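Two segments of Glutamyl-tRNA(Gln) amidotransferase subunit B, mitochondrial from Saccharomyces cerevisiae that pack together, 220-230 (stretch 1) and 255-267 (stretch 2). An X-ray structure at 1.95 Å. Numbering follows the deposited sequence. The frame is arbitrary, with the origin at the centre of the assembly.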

# COMPACT_ATOMS: atom_id res chain seq x y z
N GLU B 220 -32.42 0.62 28.44
CA GLU B 220 -32.48 0.19 27.05
C GLU B 220 -32.94 1.27 26.07
O GLU B 220 -33.62 0.99 25.09
CB GLU B 220 -33.35 -1.06 26.90
N TYR B 221 -32.57 2.52 26.36
CA TYR B 221 -32.79 3.60 25.41
C TYR B 221 -31.52 3.77 24.57
O TYR B 221 -30.57 3.01 24.73
CB TYR B 221 -33.18 4.90 26.12
CG TYR B 221 -34.65 4.97 26.49
CD1 TYR B 221 -35.43 6.04 26.09
CD2 TYR B 221 -35.26 3.94 27.20
CE1 TYR B 221 -36.78 6.11 26.42
CE2 TYR B 221 -36.60 4.00 27.53
CZ TYR B 221 -37.35 5.08 27.14
OH TYR B 221 -38.69 5.14 27.46
N ALA B 222 -31.51 4.76 23.68
CA ALA B 222 -30.40 4.93 22.74
C ALA B 222 -29.06 5.16 23.44
O ALA B 222 -28.97 5.86 24.44
CB ALA B 222 -30.69 6.06 21.77
N ARG B 223 -28.01 4.56 22.88
CA ARG B 223 -26.67 4.63 23.46
C ARG B 223 -26.04 6.00 23.24
O ARG B 223 -26.00 6.51 22.13
CB ARG B 223 -25.77 3.54 22.86
CG ARG B 223 -24.38 3.47 23.47
N VAL B 224 -25.55 6.59 24.33
CA VAL B 224 -24.85 7.88 24.25
C VAL B 224 -23.41 7.73 24.73
O VAL B 224 -23.15 7.07 25.74
CB VAL B 224 -25.60 8.97 25.07
CG1 VAL B 224 -26.49 8.33 26.11
CG2 VAL B 224 -24.62 9.95 25.71
N GLU B 225 -22.48 8.33 24.00
CA GLU B 225 -21.07 8.30 24.40
C GLU B 225 -20.53 9.68 24.79
O GLU B 225 -20.70 10.65 24.06
CB GLU B 225 -20.21 7.63 23.33
CG GLU B 225 -20.56 8.01 21.91
CD GLU B 225 -19.83 7.16 20.89
OE1 GLU B 225 -19.23 7.73 19.95
OE2 GLU B 225 -19.86 5.91 21.02
N LEU B 226 -19.88 9.73 25.95
CA LEU B 226 -19.30 10.97 26.47
C LEU B 226 -17.82 11.05 26.14
O LEU B 226 -17.05 10.16 26.50
CB LEU B 226 -19.50 11.06 27.98
CG LEU B 226 -20.92 10.91 28.52
CD1 LEU B 226 -20.92 10.79 30.03
CD2 LEU B 226 -21.78 12.08 28.07
N LYS B 227 -17.41 12.12 25.45
CA LYS B 227 -16.03 12.28 25.03
C LYS B 227 -15.34 13.45 25.74
O LYS B 227 -15.99 14.27 26.38
CB LYS B 227 -15.95 12.47 23.52
CG LYS B 227 -16.60 11.36 22.71
CD LYS B 227 -15.86 10.05 22.85
CE LYS B 227 -16.45 8.97 21.95
NZ LYS B 227 -16.40 9.37 20.52
N ASN B 228 -14.02 13.52 25.60
CA ASN B 228 -13.21 14.59 26.17
C ASN B 228 -13.38 14.77 27.68
O ASN B 228 -13.81 15.81 28.16
CB ASN B 228 -13.46 15.91 25.44
CG ASN B 228 -13.00 15.87 23.99
OD1 ASN B 228 -11.81 16.01 23.69
ND2 ASN B 228 -13.95 15.66 23.08
N LEU B 229 -13.02 13.72 28.42
CA LEU B 229 -13.03 13.74 29.87
C LEU B 229 -11.59 13.65 30.36
O LEU B 229 -10.94 12.62 30.20
CB LEU B 229 -13.87 12.58 30.41
CG LEU B 229 -15.28 12.51 29.81
CD1 LEU B 229 -15.92 11.15 30.05
CD2 LEU B 229 -16.14 13.62 30.38
N PRO B 230 -11.08 14.74 30.96
CA PRO B 230 -9.65 14.91 31.25
C PRO B 230 -9.17 14.24 32.54
O PRO B 230 -7.98 13.92 32.64
CB PRO B 230 -9.49 16.43 31.37
CG PRO B 230 -10.90 17.02 31.26
CD PRO B 230 -11.86 15.89 31.42
N THR B 255 -39.19 12.65 24.88
CA THR B 255 -38.16 11.61 24.82
C THR B 255 -38.02 11.07 23.40
O THR B 255 -37.79 9.87 23.20
CB THR B 255 -38.48 10.44 25.77
OG1 THR B 255 -39.05 9.35 25.03
CG2 THR B 255 -39.45 10.88 26.86
N SER B 256 -38.18 11.95 22.42
CA SER B 256 -38.01 11.57 21.02
C SER B 256 -36.58 11.85 20.58
O SER B 256 -36.09 11.28 19.60
CB SER B 256 -38.99 12.34 20.13
OG SER B 256 -38.77 13.73 20.21
N SER B 257 -35.90 12.72 21.32
CA SER B 257 -34.54 13.12 21.00
C SER B 257 -33.52 12.04 21.36
O SER B 257 -32.44 11.98 20.78
CB SER B 257 -34.19 14.43 21.70
OG SER B 257 -34.24 14.28 23.11
N LEU B 258 -33.87 11.19 22.33
CA LEU B 258 -32.95 10.14 22.76
C LEU B 258 -33.34 8.77 22.19
O LEU B 258 -33.13 7.73 22.83
CB LEU B 258 -32.79 10.13 24.29
CG LEU B 258 -33.72 9.39 25.27
CD1 LEU B 258 -33.52 9.93 26.68
CD2 LEU B 258 -35.17 9.50 24.88
N MET B 259 -33.88 8.77 20.98
CA MET B 259 -34.28 7.54 20.32
C MET B 259 -33.15 6.94 19.48
O MET B 259 -32.99 5.73 19.41
CB MET B 259 -35.53 7.76 19.45
CG MET B 259 -36.78 8.11 20.25
SD MET B 259 -37.13 6.91 21.55
CE MET B 259 -37.25 5.40 20.60
N GLU B 260 -32.36 7.81 18.85
CA GLU B 260 -31.18 7.37 18.11
C GLU B 260 -29.90 7.78 18.84
O GLU B 260 -29.86 8.84 19.46
CB GLU B 260 -31.18 7.94 16.69
CG GLU B 260 -31.74 6.99 15.64
CD GLU B 260 -33.24 6.79 15.77
OE1 GLU B 260 -33.96 7.80 15.93
OE2 GLU B 260 -33.69 5.63 15.73
N PRO B 261 -28.87 6.92 18.78
CA PRO B 261 -27.54 7.16 19.35
C PRO B 261 -27.02 8.57 19.08
O PRO B 261 -27.25 9.12 18.00
CB PRO B 261 -26.67 6.14 18.61
CG PRO B 261 -27.61 5.06 18.15
CD PRO B 261 -29.03 5.53 18.34
N GLU B 262 -26.32 9.15 20.05
CA GLU B 262 -25.76 10.49 19.92
C GLU B 262 -24.56 10.67 20.84
O GLU B 262 -24.62 10.36 22.03
CB GLU B 262 -26.83 11.54 20.23
N THR B 263 -23.46 11.18 20.28
CA THR B 263 -22.24 11.41 21.06
C THR B 263 -22.20 12.82 21.64
O THR B 263 -22.26 13.81 20.92
CB THR B 263 -20.97 11.16 20.22
OG1 THR B 263 -20.15 12.33 20.25
CG2 THR B 263 -21.33 10.83 18.78
N ARG B 264 -22.08 12.89 22.97
CA ARG B 264 -22.07 14.17 23.67
C ARG B 264 -20.70 14.49 24.26
O ARG B 264 -19.79 13.66 24.23
CB ARG B 264 -23.13 14.17 24.78
N GLY B 265 -20.56 15.70 24.79
CA GLY B 265 -19.33 16.14 25.42
C GLY B 265 -19.55 16.61 26.85
O GLY B 265 -20.62 16.39 27.41
N TRP B 266 -18.55 17.26 27.42
CA TRP B 266 -18.61 17.71 28.81
C TRP B 266 -18.01 19.10 28.95
O TRP B 266 -17.04 19.44 28.27
CB TRP B 266 -17.89 16.70 29.71
CG TRP B 266 -17.76 17.09 31.16
CD1 TRP B 266 -16.60 17.34 31.84
CD2 TRP B 266 -18.82 17.25 32.11
NE1 TRP B 266 -16.87 17.65 33.15
CE2 TRP B 266 -18.23 17.61 33.34
CE3 TRP B 266 -20.21 17.14 32.05
CZ2 TRP B 266 -18.97 17.85 34.49
CZ3 TRP B 266 -20.95 17.38 33.19
CH2 TRP B 266 -20.33 17.73 34.40
N THR B 267 -18.59 19.92 29.83
CA THR B 267 -18.13 21.30 30.00
C THR B 267 -17.94 21.69 31.47
O THR B 267 -17.91 22.88 31.80
CB THR B 267 -19.10 22.31 29.35
OG1 THR B 267 -20.43 22.08 29.84
CG2 THR B 267 -19.09 22.17 27.84

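What holds the backbones together? The two stretches run parallel, their strands inclined by 22°. The firmest bonds are both made by Arg-264, to the residues flanking its partner Leu-226: Arg-264 N donates to Glu-225 O at 2.8 Å, and Arg-264 O accepts from Lys-227 N at 3.1 Å. Toward the N-terminal end the pairing loosens, and the bond from Glu-262 N to Arg-223 O, at 3.4 Å, is weak.

How does the Glu-225 side chain lie? Its CB shares a sheet face with that of Thr-263. With chi1 at 41° (p), Glu-225 CG comes to 3.6 Å from Thr-263 CB, a contact of carbon with carbon. The carboxylate turns to its own stretch, where Glu-225 OE1 meets Lys-227 NZ at 3.3 Å in a salt bridge whose hydrogen bond is weak. The m, m, t, p rotamer of Lys-227 brings its amine there.

What fills the N-terminal end? Ala-222 points toward stretch 2, and its small methyl sits close to backbone, with CB 3.1 Å from Leu-258 O. Beside it, Tyr-221 (chi1 m) offers its ring edge: CD1 lies 3.7 Å from Leu-258 CD2.

And the C-terminal end? Leu-229, in the m, t rotamer, brings CD2 to 3.6 Å from Trp-266 CB, an apolar contact. Trp-266 has chi1 t, and the leucine methyl approaches its indole obliquely.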